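Local structure of UDP-N-acetylglucosamine--peptide N-acetylglucosaminyltransferase stabilizing protein GtfB (Streptococcus gordonii, 5E9T) at residues D287-T292 with D352-I357; Q305-L310 with L404-E409; N374-G379 with S420-Q425; E381-D386 with Q393-S398. The protein forms a complex with GtfA that attaches the first GlcNAc to the serine-rich adhesin GspB, acting as the substrate-binding and stabilizing partner. All blocks are in the same frame, centred on the assembly; numbering follows the deposited sequence.

Contact 1 (D287-T292 with D352-I357)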
loop_
_atom_site.group_PDB
_atom_site.type_symbol
_atom_site.label_atom_id
_atom_site.label_comp_id
_atom_site.label_asym_id
_atom_site.label_seq_id
_atom_site.Cartn_x
_atom_site.Cartn_y
_atom_site.Cartn_z
ATOM N N ASP B 287 -21.451 -17.460 49.410
ATOM C CA ASP B 287 -20.543 -17.518 48.278
ATOM C C ASP B 287 -20.609 -16.262 47.415
ATOM O O ASP B 287 -21.685 -15.700 47.183
ATOM C CB ASP B 287 -20.843 -18.767 47.450
ATOM C CG ASP B 287 -20.951 -20.020 48.314
ATOM O OD1 ASP B 287 -19.977 -20.330 49.030
ATOM O OD2 ASP B 287 -22.014 -20.676 48.312
ATOM N N ALA B 288 -19.439 -15.831 46.954
ATOM C CA ALA B 288 -19.287 -14.683 46.075
ATOM C C ALA B 288 -19.059 -15.151 44.648
ATOM O O ALA B 288 -18.488 -16.217 44.408
ATOM C CB ALA B 288 -18.122 -13.789 46.512
ATOM N N LEU B 289 -19.552 -14.359 43.700
ATOM C CA LEU B 289 -19.275 -14.586 42.289
ATOM C C LEU B 289 -18.956 -13.254 41.639
ATOM O O LEU B 289 -19.796 -12.351 41.639
ATOM C CB LEU B 289 -20.455 -15.248 41.582
ATOM C CG LEU B 289 -20.225 -15.318 40.088
ATOM C CD1 LEU B 289 -19.064 -16.256 39.779
ATOM C CD2 LEU B 289 -21.498 -15.754 39.380
ATOM N N ILE B 290 -17.745 -13.131 41.095
ATOM C CA ILE B 290 -17.336 -11.949 40.348
ATOM C C ILE B 290 -16.838 -12.388 38.982
ATOM O O ILE B 290 -16.102 -13.374 38.866
ATOM C CB ILE B 290 -16.234 -11.139 41.065
ATOM C CG1 ILE B 290 -16.404 -11.192 42.585
ATOM C CG2 ILE B 290 -16.221 -9.704 40.549
ATOM C CD1 ILE B 290 -17.684 -10.582 43.098
ATOM N N LEU B 291 -17.222 -11.642 37.954
ATOM C CA LEU B 291 -16.747 -11.865 36.597
ATOM C C LEU B 291 -15.903 -10.670 36.185
ATOM O O LEU B 291 -16.417 -9.551 36.082
ATOM C CB LEU B 291 -17.913 -12.055 35.635
ATOM C CG LEU B 291 -18.694 -13.332 35.876
ATOM C CD1 LEU B 291 -19.694 -13.509 34.755
ATOM C CD2 LEU B 291 -17.741 -14.515 35.993
ATOM N N THR B 292 -14.618 -10.905 35.949
ATOM C CA THR B 292 -13.689 -9.848 35.585
ATOM C C THR B 292 -12.964 -10.229 34.306
ATOM O O THR B 292 -12.845 -11.410 33.973
ATOM C CB THR B 292 -12.671 -9.587 36.700
ATOM O OG1 THR B 292 -11.998 -8.349 36.449
ATOM C CG2 THR B 292 -11.646 -10.713 36.761
ATOM N N ASP B 352 -24.973 -16.371 45.996
ATOM C CA ASP B 352 -26.127 -15.505 46.189
ATOM C C ASP B 352 -25.808 -14.018 46.250
ATOM O O ASP B 352 -26.720 -13.218 46.479
ATOM C CB ASP B 352 -26.899 -15.947 47.427
ATOM C CG ASP B 352 -27.682 -17.200 47.164
ATOM O OD1 ASP B 352 -28.039 -17.414 45.983
ATOM O OD2 ASP B 352 -27.945 -17.966 48.106
ATOM N N ILE B 353 -24.552 -13.619 46.084
ATOM C CA ILE B 353 -24.228 -12.212 45.906
ATOM C C ILE B 353 -23.474 -12.065 44.595
ATOM O O ILE B 353 -22.897 -13.020 44.070
ATOM C CB ILE B 353 -23.397 -11.636 47.073
ATOM C CG1 ILE B 353 -22.075 -12.390 47.216
ATOM C CG2 ILE B 353 -24.187 -11.656 48.368
ATOM C CD1 ILE B 353 -20.922 -11.705 46.521
ATOM N N TYR B 354 -23.491 -10.848 44.060
ATOM C CA TYR B 354 -22.529 -10.446 43.041
ATOM C C TYR B 354 -21.986 -9.084 43.444
ATOM O O TYR B 354 -22.704 -8.081 43.373
ATOM C CB TYR B 354 -23.157 -10.401 41.644
ATOM C CG TYR B 354 -22.138 -10.124 40.556
ATOM C CD1 TYR B 354 -21.706 -11.128 39.707
ATOM C CD2 TYR B 354 -21.600 -8.862 40.385
ATOM C CE1 TYR B 354 -20.760 -10.877 38.721
ATOM C CE2 TYR B 354 -20.662 -8.605 39.408
ATOM C CZ TYR B 354 -20.244 -9.610 38.578
ATOM O OH TYR B 354 -19.309 -9.335 37.606
ATOM N N LEU B 355 -20.712 -9.035 43.816
ATOM C CA LEU B 355 -20.062 -7.761 44.083
ATOM C C LEU B 355 -19.568 -7.208 42.754
ATOM O O LEU B 355 -18.802 -7.879 42.056
ATOM C CB LEU B 355 -18.906 -7.944 45.065
ATOM C CG LEU B 355 -19.212 -8.543 46.435
ATOM C CD1 LEU B 355 -18.029 -9.358 46.966
ATOM C CD2 LEU B 355 -19.608 -7.447 47.421
ATOM N N ASP B 356 -19.971 -5.988 42.395
ATOM C CA ASP B 356 -19.502 -5.445 41.124
ATOM C C ASP B 356 -18.296 -4.605 41.512
ATOM O O ASP B 356 -18.384 -3.403 41.757
ATOM C CB ASP B 356 -20.598 -4.637 40.440
ATOM C CG ASP B 356 -20.372 -4.481 38.953
ATOM O OD1 ASP B 356 -19.596 -5.280 38.386
ATOM O OD2 ASP B 356 -20.985 -3.574 38.350
ATOM N N ILE B 357 -17.156 -5.287 41.552
ATOM C CA ILE B 357 -15.919 -4.743 42.095
ATOM C C ILE B 357 -14.806 -4.623 41.068
ATOM O O ILE B 357 -13.769 -4.012 41.369
ATOM C CB ILE B 357 -15.469 -5.605 43.288
ATOM C CG1 ILE B 357 -15.796 -7.060 42.950
ATOM C CG2 ILE B 357 -16.234 -5.209 44.529
ATOM C CD1 ILE B 357 -15.333 -8.067 43.957
#
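Strand 287-291 and the segment 353-356 run side by side, Leu289 next to Tyr354, with axes 5.3 Å apart at closest and a twist of 42° between two chains heading the same way. Their neighbourhood is consistent with the 3-2-1-4-5 strand order of a Rossmann-like domain, although the backbones here are only loosely joined. Tyr354 supplies the hydrogen bond between them. Its CG stands anti to the backbone N (chi1 -174°), and the ring beyond it lies against the neighbouring backbone, Leu289 O over one face and 3.0 Å from CD1. The phenol OH accepts the N-H of Leu291, N to OH 3.1 Å, so a side chain stands in where a strand would offer a carbonyl. Beside it, Ile290 CD1 packs on Leu355 CB at 3.5 Å, and the isoleucine crosses Ile357 at about a right angle. Nearer the start of the strands, Ile353 CD1 meets Ala288 CB, while the Asp352 carboxylate turns to Arg280 and Arg285. Strand 311-315 pairs with the far edge of 287-291, and helices 341-350 and 366-372 pack against Leu291 and Tyr354. The same CD1 of Ile290 also lies 3.5 Å from Ile357 CD1.

Contact 2 (Q305-L310 with L404-E409); sequences QSLPQL and LASILE
Leu307 sets its forked end over the side chain of Ser406, one methyl to each of its atoms: CD1 sits 3.3 Å from Ser406 CB, and CD2 lies 3.6 Å from Ser406 OG. The fork is aimed by a CG that stands anti to the carbonyl carbon (chi1 -47°) on a bond already directed at the other segment. The hydroxyl of Ser406 is engaged elsewhere, with Gln403 OE1 just ahead of the helix, which suits a place beneath a leucine. Ser306 approaches the same serine from the end of its helix, 4.3 Å between its OG and Ser406 CB, and its hydroxyl likewise bonds back to its own helix, at Thr302 O and Leu303 O. The second meeting point is a leucine against an acid. Leu310 CD2 comes to 3.8 Å from Glu409 OE2, the two side chains crossing obliquely; the glutamate bends at chi2 (68°), which turns CD back from the line of the chain. Ile353 and Leu378 also pack on this carboxylate, surroundings that would tend to favour its neutral form unless another group offsets them. The contact is small, 183 Å², and rests on packing. It joins the type I turn Leu307-Leu310, where helix 300-306 has ended and strand 311-315 is about to begin, to the short, weakly bonded helix 405-409. That helix also touches strands 353-356 and 376-379, through Glu409 on Ile353 and Leu378, with Phe396 of the preceding loop packed on Ala405 and Leu408.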
loop_
_atom_site.group_PDB
_atom_site.type_symbol
_atom_site.label_atom_id
_atom_site.label_comp_id
_atom_site.label_asym_id
_atom_site.label_seq_id
_atom_site.Cartn_x
_atom_site.Cartn_y
_atom_site.Cartn_z
ATOM N N GLN B 305 -10.073 -10.465 53.446
ATOM C CA GLN B 305 -9.549 -10.728 54.782
ATOM C C GLN B 305 -10.543 -10.335 55.866
ATOM O O GLN B 305 -10.539 -10.927 56.953
ATOM C CB GLN B 305 -8.234 -9.973 54.995
ATOM C CG GLN B 305 -8.452 -8.654 55.736
ATOM C CD GLN B 305 -7.210 -8.038 56.335
ATOM O OE1 GLN B 305 -6.478 -7.303 55.668
ATOM N NE2 GLN B 305 -6.987 -8.292 57.619
ATOM N N SER B 306 -11.387 -9.334 55.598
ATOM C CA SER B 306 -12.231 -8.786 56.650
ATOM C C SER B 306 -13.459 -9.648 56.875
ATOM O O SER B 306 -13.997 -9.682 57.991
ATOM C CB SER B 306 -12.618 -7.350 56.305
ATOM O OG SER B 306 -13.206 -7.284 55.018
ATOM N N LEU B 307 -13.913 -10.350 55.834
ATOM C CA LEU B 307 -14.976 -11.342 55.950
ATOM C C LEU B 307 -14.462 -12.686 55.450
ATOM O O LEU B 307 -14.782 -13.114 54.329
ATOM C CB LEU B 307 -16.220 -10.941 55.176
ATOM C CG LEU B 307 -16.705 -9.530 55.357
ATOM C CD1 LEU B 307 -17.508 -9.313 54.117
ATOM C CD2 LEU B 307 -17.532 -9.407 56.631
ATOM N N PRO B 308 -13.698 -13.399 56.283
ATOM C CA PRO B 308 -13.201 -14.729 55.898
ATOM C C PRO B 308 -14.278 -15.810 55.790
ATOM O O PRO B 308 -13.991 -16.867 55.213
ATOM C CB PRO B 308 -12.199 -15.060 57.015
ATOM C CG PRO B 308 -12.604 -14.189 58.171
ATOM C CD PRO B 308 -13.156 -12.941 57.573
ATOM N N GLN B 309 -15.486 -15.602 56.327
ATOM C CA GLN B 309 -16.534 -16.621 56.238
ATOM C C GLN B 309 -17.104 -16.753 54.833
ATOM O O GLN B 309 -17.693 -17.792 54.509
ATOM C CB GLN B 309 -17.682 -16.314 57.213
ATOM C CG GLN B 309 -18.327 -14.922 57.089
ATOM C CD GLN B 309 -17.446 -13.811 57.607
ATOM O OE1 GLN B 309 -16.271 -13.743 57.279
ATOM N NE2 GLN B 309 -18.009 -12.927 58.417
ATOM N N LEU B 310 -16.945 -15.730 54.001
ATOM C CA LEU B 310 -17.588 -15.670 52.698
ATOM C C LEU B 310 -16.681 -16.282 51.634
ATOM O O LEU B 310 -15.508 -15.914 51.526
ATOM C CB LEU B 310 -17.915 -14.215 52.359
ATOM C CG LEU B 310 -19.125 -13.858 51.498
ATOM C CD1 LEU B 310 -20.416 -14.297 52.170
ATOM C CD2 LEU B 310 -19.136 -12.360 51.233
ATOM N N LEU B 404 -17.206 -0.504 53.380
ATOM C CA LEU B 404 -18.459 -0.408 54.130
ATOM C C LEU B 404 -19.548 -1.306 53.554
ATOM O O LEU B 404 -20.594 -1.477 54.192
ATOM C CB LEU B 404 -18.920 1.055 54.224
ATOM C CG LEU B 404 -18.378 1.763 55.486
ATOM C CD1 LEU B 404 -16.852 1.951 55.477
ATOM C CD2 LEU B 404 -19.091 3.084 55.788
ATOM N N ALA B 405 -19.302 -1.895 52.381
ATOM C CA ALA B 405 -19.924 -3.134 51.944
ATOM C C ALA B 405 -20.004 -4.123 53.086
ATOM O O ALA B 405 -21.088 -4.392 53.602
ATOM C CB ALA B 405 -19.099 -3.768 50.821
ATOM N N SER B 406 -18.828 -4.564 53.538
ATOM C CA SER B 406 -18.663 -5.889 54.126
ATOM C C SER B 406 -19.722 -6.201 55.174
ATOM O O SER B 406 -20.298 -7.293 55.164
ATOM C CB SER B 406 -17.256 -6.028 54.720
ATOM O OG SER B 406 -17.247 -5.813 56.121
ATOM N N ILE B 407 -19.973 -5.279 56.111
ATOM C CA ILE B 407 -21.013 -5.526 57.111
ATOM C C ILE B 407 -22.365 -4.891 56.767
ATOM O O ILE B 407 -23.385 -5.283 57.359
ATOM C CB ILE B 407 -20.529 -5.112 58.518
ATOM C CG1 ILE B 407 -19.073 -5.535 58.673
ATOM C CG2 ILE B 407 -21.334 -5.823 59.600
ATOM C CD1 ILE B 407 -18.396 -5.039 59.917
ATOM N N LEU B 408 -22.424 -3.972 55.804
ATOM C CA LEU B 408 -23.696 -3.746 55.126
ATOM C C LEU B 408 -24.012 -4.952 54.258
ATOM O O LEU B 408 -25.159 -5.403 54.186
ATOM C CB LEU B 408 -23.637 -2.465 54.288
ATOM C CG LEU B 408 -24.935 -1.700 53.996
ATOM C CD1 LEU B 408 -24.627 -0.319 53.430
ATOM C CD2 LEU B 408 -25.857 -2.462 53.053
ATOM N N GLU B 409 -22.980 -5.482 53.600
ATOM C CA GLU B 409 -23.023 -6.806 52.991
ATOM C C GLU B 409 -23.432 -7.882 53.992
ATOM O O GLU B 409 -24.232 -8.767 53.665
ATOM C CB GLU B 409 -21.646 -7.101 52.394
ATOM C CG GLU B 409 -21.367 -8.518 52.005
ATOM C CD GLU B 409 -22.201 -8.957 50.840
ATOM O OE1 GLU B 409 -23.236 -8.335 50.576
ATOM O OE2 GLU B 409 -21.810 -9.929 50.187
#

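Contact 3 (N374-G379 with S420-Q425); sequences NLLILG and SALQAQ
Gln425 lines the outer edge of a parallel sheet: its carboxamide pairs with the backbone at the start of strand 376-379, at Leu375 and Ile377, much as a peptide group of a further strand would. Ile377 N points at Gln425 OE1, 3.1 Å away, in an almost straight bond (178°) that falls on a lone pair in the carbonyl plane. Gln425 NE2 gives the second bond, 3.2 Å to Leu375 O, and stands above that carbonyl's plane. Chi2 (177°) sets CD anti to CA, and the chain stays extended beyond CG, reaching from helix 415-428 to the strand. Leu422, one turn back, straddles the start of the strand: its CD1 rests on Asn374 O at 3.3 Å and its CD2 on Leu376 CB, also 3.3 Å. Leu376 lies at a slant to both Leu422 and Gln425 and touches Ala421 CB with CD2, at 4.1 Å. Asn374 has positive phi as the C-prime residue of a Schellman motif ending helix 366-372, and its ND2 bonds to Arg280 O. Helix and strand run at 73° to each other. Because Leu376 directs its own N and O toward strand 353-356, the polar groups on the other edge need a partner, and one neutral amide meets both donor and acceptor there, fixing its rotation without bringing a charge into a largely apolar seam.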
loop_
_atom_site.group_PDB
_atom_site.type_symbol
_atom_site.label_atom_id
_atom_site.label_comp_id
_atom_site.label_asym_id
_atom_site.label_seq_id
_atom_site.Cartn_x
_atom_site.Cartn_y
_atom_site.Cartn_z
ATOM N N ASN B 374 -31.487 -13.462 41.101
ATOM C CA ASN B 374 -31.797 -12.953 42.437
ATOM C C ASN B 374 -30.573 -12.899 43.341
ATOM O O ASN B 374 -30.701 -12.940 44.568
ATOM C CB ASN B 374 -32.906 -13.774 43.108
ATOM C CG ASN B 374 -34.254 -13.081 43.065
ATOM O OD1 ASN B 374 -34.367 -11.897 43.384
ATOM N ND2 ASN B 374 -35.286 -13.819 42.670
ATOM N N LEU B 375 -29.383 -12.811 42.758
ATOM C CA LEU B 375 -28.202 -12.463 43.534
ATOM C C LEU B 375 -28.261 -10.989 43.910
ATOM O O LEU B 375 -28.601 -10.137 43.081
ATOM C CB LEU B 375 -26.927 -12.743 42.736
ATOM C CG LEU B 375 -26.393 -14.169 42.618
ATOM C CD1 LEU B 375 -27.317 -15.043 41.799
ATOM C CD2 LEU B 375 -25.004 -14.157 42.006
ATOM N N LEU B 376 -27.932 -10.685 45.167
ATOM C CA LEU B 376 -27.881 -9.294 45.597
ATOM C C LEU B 376 -26.584 -8.663 45.120
ATOM O O LEU B 376 -25.491 -9.119 45.480
ATOM C CB LEU B 376 -27.990 -9.148 47.110
ATOM C CG LEU B 376 -27.654 -7.693 47.439
ATOM C CD1 LEU B 376 -28.738 -6.723 46.929
ATOM C CD2 LEU B 376 -27.405 -7.490 48.923
ATOM N N ILE B 377 -26.706 -7.597 44.344
ATOM C CA ILE B 377 -25.568 -6.921 43.738
ATOM C C ILE B 377 -25.190 -5.697 44.563
ATOM O O ILE B 377 -26.063 -4.912 44.959
ATOM C CB ILE B 377 -25.903 -6.519 42.291
ATOM C CG1 ILE B 377 -26.609 -7.672 41.574
ATOM C CG2 ILE B 377 -24.642 -6.078 41.561
ATOM C CD1 ILE B 377 -27.275 -7.254 40.295
ATOM N N LEU B 378 -23.884 -5.526 44.811
ATOM C CA LEU B 378 -23.323 -4.298 45.374
ATOM C C LEU B 378 -22.004 -3.990 44.687
ATOM O O LEU B 378 -21.316 -4.890 44.203
ATOM C CB LEU B 378 -23.026 -4.375 46.880
ATOM C CG LEU B 378 -23.936 -5.174 47.791
ATOM C CD1 LEU B 378 -23.400 -5.299 49.228
ATOM C CD2 LEU B 378 -25.151 -4.454 47.723
ATOM N N GLY B 379 -21.618 -2.719 44.718
ATOM C CA GLY B 379 -20.305 -2.316 44.243
ATOM C C GLY B 379 -20.028 -0.888 44.654
ATOM O O GLY B 379 -20.778 -0.286 45.427
ATOM N N SER B 420 -35.607 -7.526 52.598
ATOM C CA SER B 420 -35.467 -6.084 52.425
ATOM C C SER B 420 -34.594 -5.750 51.219
ATOM O O SER B 420 -35.048 -5.116 50.259
ATOM C CB SER B 420 -34.884 -5.468 53.699
ATOM O OG SER B 420 -34.219 -4.248 53.413
ATOM N N ALA B 421 -33.326 -6.177 51.261
ATOM C CA ALA B 421 -32.326 -5.716 50.298
ATOM C C ALA B 421 -32.717 -6.038 48.857
ATOM O O ALA B 421 -32.430 -5.254 47.945
ATOM C CB ALA B 421 -30.966 -6.334 50.625
ATOM N N LEU B 422 -33.354 -7.186 48.623
ATOM C CA LEU B 422 -33.673 -7.554 47.246
ATOM C C LEU B 422 -34.979 -6.945 46.770
ATOM O O LEU B 422 -35.301 -7.058 45.583
ATOM C CB LEU B 422 -33.711 -9.075 47.058
ATOM C CG LEU B 422 -32.455 -9.806 47.508
ATOM C CD1 LEU B 422 -32.271 -11.139 46.797
ATOM C CD2 LEU B 422 -31.275 -8.926 47.274
ATOM N N GLN B 423 -35.740 -6.326 47.665
ATOM C CA GLN B 423 -36.758 -5.385 47.238
ATOM C C GLN B 423 -36.190 -3.993 47.043
ATOM O O GLN B 423 -36.827 -3.161 46.393
ATOM C CB GLN B 423 -37.909 -5.352 48.244
ATOM C CG GLN B 423 -38.595 -6.697 48.426
ATOM C CD GLN B 423 -39.064 -7.314 47.116
ATOM O OE1 GLN B 423 -39.284 -6.618 46.122
ATOM N NE2 GLN B 423 -39.209 -8.634 47.108
ATOM N N ALA B 424 -34.999 -3.735 47.577
ATOM C CA ALA B 424 -34.323 -2.474 47.308
ATOM C C ALA B 424 -33.825 -2.421 45.869
ATOM O O ALA B 424 -34.121 -1.472 45.133
ATOM C CB ALA B 424 -33.174 -2.299 48.293
ATOM N N GLN B 425 -33.070 -3.440 45.450
ATOM C CA GLN B 425 -32.699 -3.550 44.044
ATOM C C GLN B 425 -33.881 -4.009 43.201
ATOM O O GLN B 425 -33.927 -3.731 41.996
ATOM C CB GLN B 425 -31.515 -4.506 43.883
ATOM C CG GLN B 425 -31.905 -5.944 43.574
ATOM C CD GLN B 425 -30.703 -6.846 43.362
ATOM O OE1 GLN B 425 -29.578 -6.494 43.715
ATOM N NE2 GLN B 425 -30.937 -8.014 42.775
#

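Contact 4 (E381-D386 with Q393-S398)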
loop_
_atom_site.group_PDB
_atom_site.type_symbol
_atom_site.label_atom_id
_atom_site.label_comp_id
_atom_site.label_asym_id
_atom_site.label_seq_id
_atom_site.Cartn_x
_atom_site.Cartn_y
_atom_site.Cartn_z
ATOM N N GLU B 381 -18.637 3.144 43.098
ATOM C CA GLU B 381 -19.191 3.972 42.028
ATOM C C GLU B 381 -18.620 3.599 40.670
ATOM O O GLU B 381 -19.311 3.743 39.655
ATOM C CB GLU B 381 -18.983 5.462 42.288
ATOM C CG GLU B 381 -19.547 6.336 41.158
ATOM C CD GLU B 381 -21.053 6.546 41.260
ATOM O OE1 GLU B 381 -21.540 6.844 42.367
ATOM O OE2 GLU B 381 -21.753 6.400 40.237
ATOM N N GLN B 382 -17.418 3.032 40.609
ATOM C CA GLN B 382 -17.020 2.496 39.318
ATOM C C GLN B 382 -17.615 1.099 39.316
ATOM O O GLN B 382 -17.017 0.132 39.801
ATOM C CB GLN B 382 -15.507 2.508 39.106
ATOM C CG GLN B 382 -15.095 1.716 37.859
ATOM C CD GLN B 382 -13.977 2.350 37.058
ATOM O OE1 GLN B 382 -14.009 3.541 36.749
ATOM N NE2 GLN B 382 -13.008 1.543 36.665
ATOM N N THR B 383 -18.790 1.012 38.705
ATOM C CA THR B 383 -19.499 -0.223 38.448
ATOM C C THR B 383 -19.446 -0.448 36.957
ATOM O O THR B 383 -19.514 0.501 36.172
ATOM C CB THR B 383 -20.986 -0.178 38.831
ATOM O OG1 THR B 383 -21.694 0.599 37.859
ATOM C CG2 THR B 383 -21.222 0.429 40.157
ATOM N N LEU B 384 -19.363 -1.697 36.568
ATOM C CA LEU B 384 -19.692 -2.024 35.201
ATOM C C LEU B 384 -21.209 -1.946 35.089
ATOM O O LEU B 384 -21.928 -2.555 35.889
ATOM C CB LEU B 384 -19.129 -3.400 34.846
ATOM C CG LEU B 384 -17.582 -3.442 34.845
ATOM C CD1 LEU B 384 -16.904 -3.160 36.182
ATOM C CD2 LEU B 384 -17.099 -4.774 34.398
ATOM N N HIS B 385 -21.693 -1.116 34.169
ATOM C CA HIS B 385 -23.130 -0.942 33.962
ATOM C C HIS B 385 -23.669 -2.315 33.584
ATOM O O HIS B 385 -22.946 -3.077 32.967
ATOM C CB HIS B 385 -23.402 0.105 32.875
ATOM C CG HIS B 385 -22.491 1.292 32.940
ATOM N ND1 HIS B 385 -22.677 2.330 33.828
ATOM C CD2 HIS B 385 -21.386 1.604 32.224
ATOM C CE1 HIS B 385 -21.725 3.230 33.656
ATOM N NE2 HIS B 385 -20.928 2.813 32.688
ATOM N N ASP B 386 -24.925 -2.638 33.887
ATOM C CA ASP B 386 -25.982 -1.675 34.150
ATOM C C ASP B 386 -26.060 -1.125 35.564
ATOM O O ASP B 386 -25.875 -1.840 36.548
ATOM C CB ASP B 386 -27.323 -2.313 33.792
ATOM C CG ASP B 386 -27.308 -2.962 32.424
ATOM O OD1 ASP B 386 -26.309 -3.638 32.100
ATOM O OD2 ASP B 386 -28.287 -2.786 31.669
ATOM N N GLN B 393 -28.921 2.407 47.773
ATOM C CA GLN B 393 -28.480 2.085 49.130
ATOM C C GLN B 393 -27.291 1.141 49.094
ATOM O O GLN B 393 -26.415 1.167 49.973
ATOM C CB GLN B 393 -29.634 1.448 49.896
ATOM C CG GLN B 393 -30.946 2.190 49.695
ATOM C CD GLN B 393 -31.888 1.463 48.759
ATOM O OE1 GLN B 393 -31.943 0.243 48.761
ATOM N NE2 GLN B 393 -32.639 2.211 47.960
ATOM N N HIS B 394 -27.255 0.309 48.064
ATOM C CA HIS B 394 -26.268 -0.735 47.875
ATOM C C HIS B 394 -24.967 -0.230 47.251
ATOM O O HIS B 394 -23.900 -0.793 47.534
ATOM C CB HIS B 394 -26.938 -1.847 47.057
ATOM C CG HIS B 394 -27.999 -2.574 47.826
ATOM N ND1 HIS B 394 -29.125 -1.953 48.324
ATOM C CD2 HIS B 394 -28.064 -3.858 48.248
ATOM C CE1 HIS B 394 -29.855 -2.840 48.981
ATOM N NE2 HIS B 394 -29.230 -4.004 48.952
ATOM N N ILE B 395 -25.024 0.835 46.445
ATOM C CA ILE B 395 -23.829 1.331 45.770
ATOM C C ILE B 395 -22.923 2.048 46.765
ATOM O O ILE B 395 -23.371 2.581 47.788
ATOM C CB ILE B 395 -24.202 2.263 44.601
ATOM C CG1 ILE B 395 -22.970 2.575 43.747
ATOM C CG2 ILE B 395 -24.779 3.567 45.114
ATOM C CD1 ILE B 395 -23.272 2.798 42.290
ATOM N N PHE B 396 -21.632 2.079 46.453
ATOM C CA PHE B 396 -20.636 2.698 47.310
ATOM C C PHE B 396 -19.826 3.699 46.510
ATOM O O PHE B 396 -19.890 3.739 45.280
ATOM C CB PHE B 396 -19.695 1.658 47.900
ATOM C CG PHE B 396 -20.390 0.604 48.659
ATOM C CD1 PHE B 396 -21.416 0.923 49.523
ATOM C CD2 PHE B 396 -20.088 -0.719 48.434
ATOM C CE1 PHE B 396 -22.086 -0.061 50.203
ATOM C CE2 PHE B 396 -20.763 -1.696 49.082
ATOM C CZ PHE B 396 -21.761 -1.375 49.976
ATOM N N ASP B 397 -19.066 4.520 47.225
ATOM C CA ASP B 397 -18.083 5.366 46.571
ATOM C C ASP B 397 -16.891 4.526 46.130
ATOM O O ASP B 397 -16.779 3.347 46.463
ATOM C CB ASP B 397 -17.615 6.469 47.510
ATOM C CG ASP B 397 -18.646 7.520 47.717
ATOM O OD1 ASP B 397 -19.642 7.543 46.972
ATOM O OD2 ASP B 397 -18.444 8.324 48.644
ATOM N N SER B 398 -15.932 5.167 45.467
ATOM C CA SER B 398 -14.843 4.379 44.901
ATOM C C SER B 398 -13.883 4.214 46.059
ATOM O O SER B 398 -12.973 5.008 46.270
ATOM C CB SER B 398 -14.166 5.100 43.738
ATOM O OG SER B 398 -14.919 5.003 42.543
#
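Ile395 and Thr383 meet methyl to methyl and cross at about a right angle, Ile395 CD1 lying 3.8 Å from Thr383 CG2. They belong to two arms of the long irregular loop that leaves strand 376-379 of the Rossmann-like domain and runs to helix 405-409, and neither arm forms helix or strand. Ile395 points at the opposite arm, with CG1 anti to the backbone N (chi1 -170°). Its CD1 continues past the threonine to the foot of Glu381, 4.3 Å from CA. Glu381 meets the partner backbone at its base: CB stands 3.6 Å from Phe396 O, while the chain bends at chi2 (81°). The carboxylate has its strong partner in Arg387, a salt bridge from OE2 within the same loop; this pairing probably also eases the nearness of Asp397, a like charge 5.0 Å off between Glu381 OE1 and Asp397 OD1. Phe396 behaves differently. Its side chain leaves the partner arm and enters the interior against Leu378, Ala405 and Leu408, with His394 O over one ring face, offset toward the rim. His394 goes inward as well, onto Leu376, Leu378 and helix 415-428. The second arm is therefore anchored in the core by two aromatic residues, while Ile395 between them faces the first arm. Toward the solvent the junction closes on Ser398, whose OG faces the start of the first arm, 4.1 Å from Glu381 CB and 3.7 Å from Gln382 N.

How the contacts relate
Four contacts on the same domain show how place in a fold sets chemistry. Contact 1 is wholly buried and contact 2 nearly so; contacts 3 and 4 are partly buried, and contact 4 has the most exposed residues. Contacts 1 and 3 share one sheet, since strands 353-356 and 376-379 are neighbours in it, and in both a side chain bonds to strand backbone: a phenol where two strands meet, a carboxamide at a strand edge. Contacts 2 and 4 rely on packing. Contact 4 lies inside the chain loops closed by contacts 2 and 3; Phe396 links it to both, and His394 to contact 3. Glu409 of contact 2 touches Ile353 of contact 1 and Leu378 of contact 3.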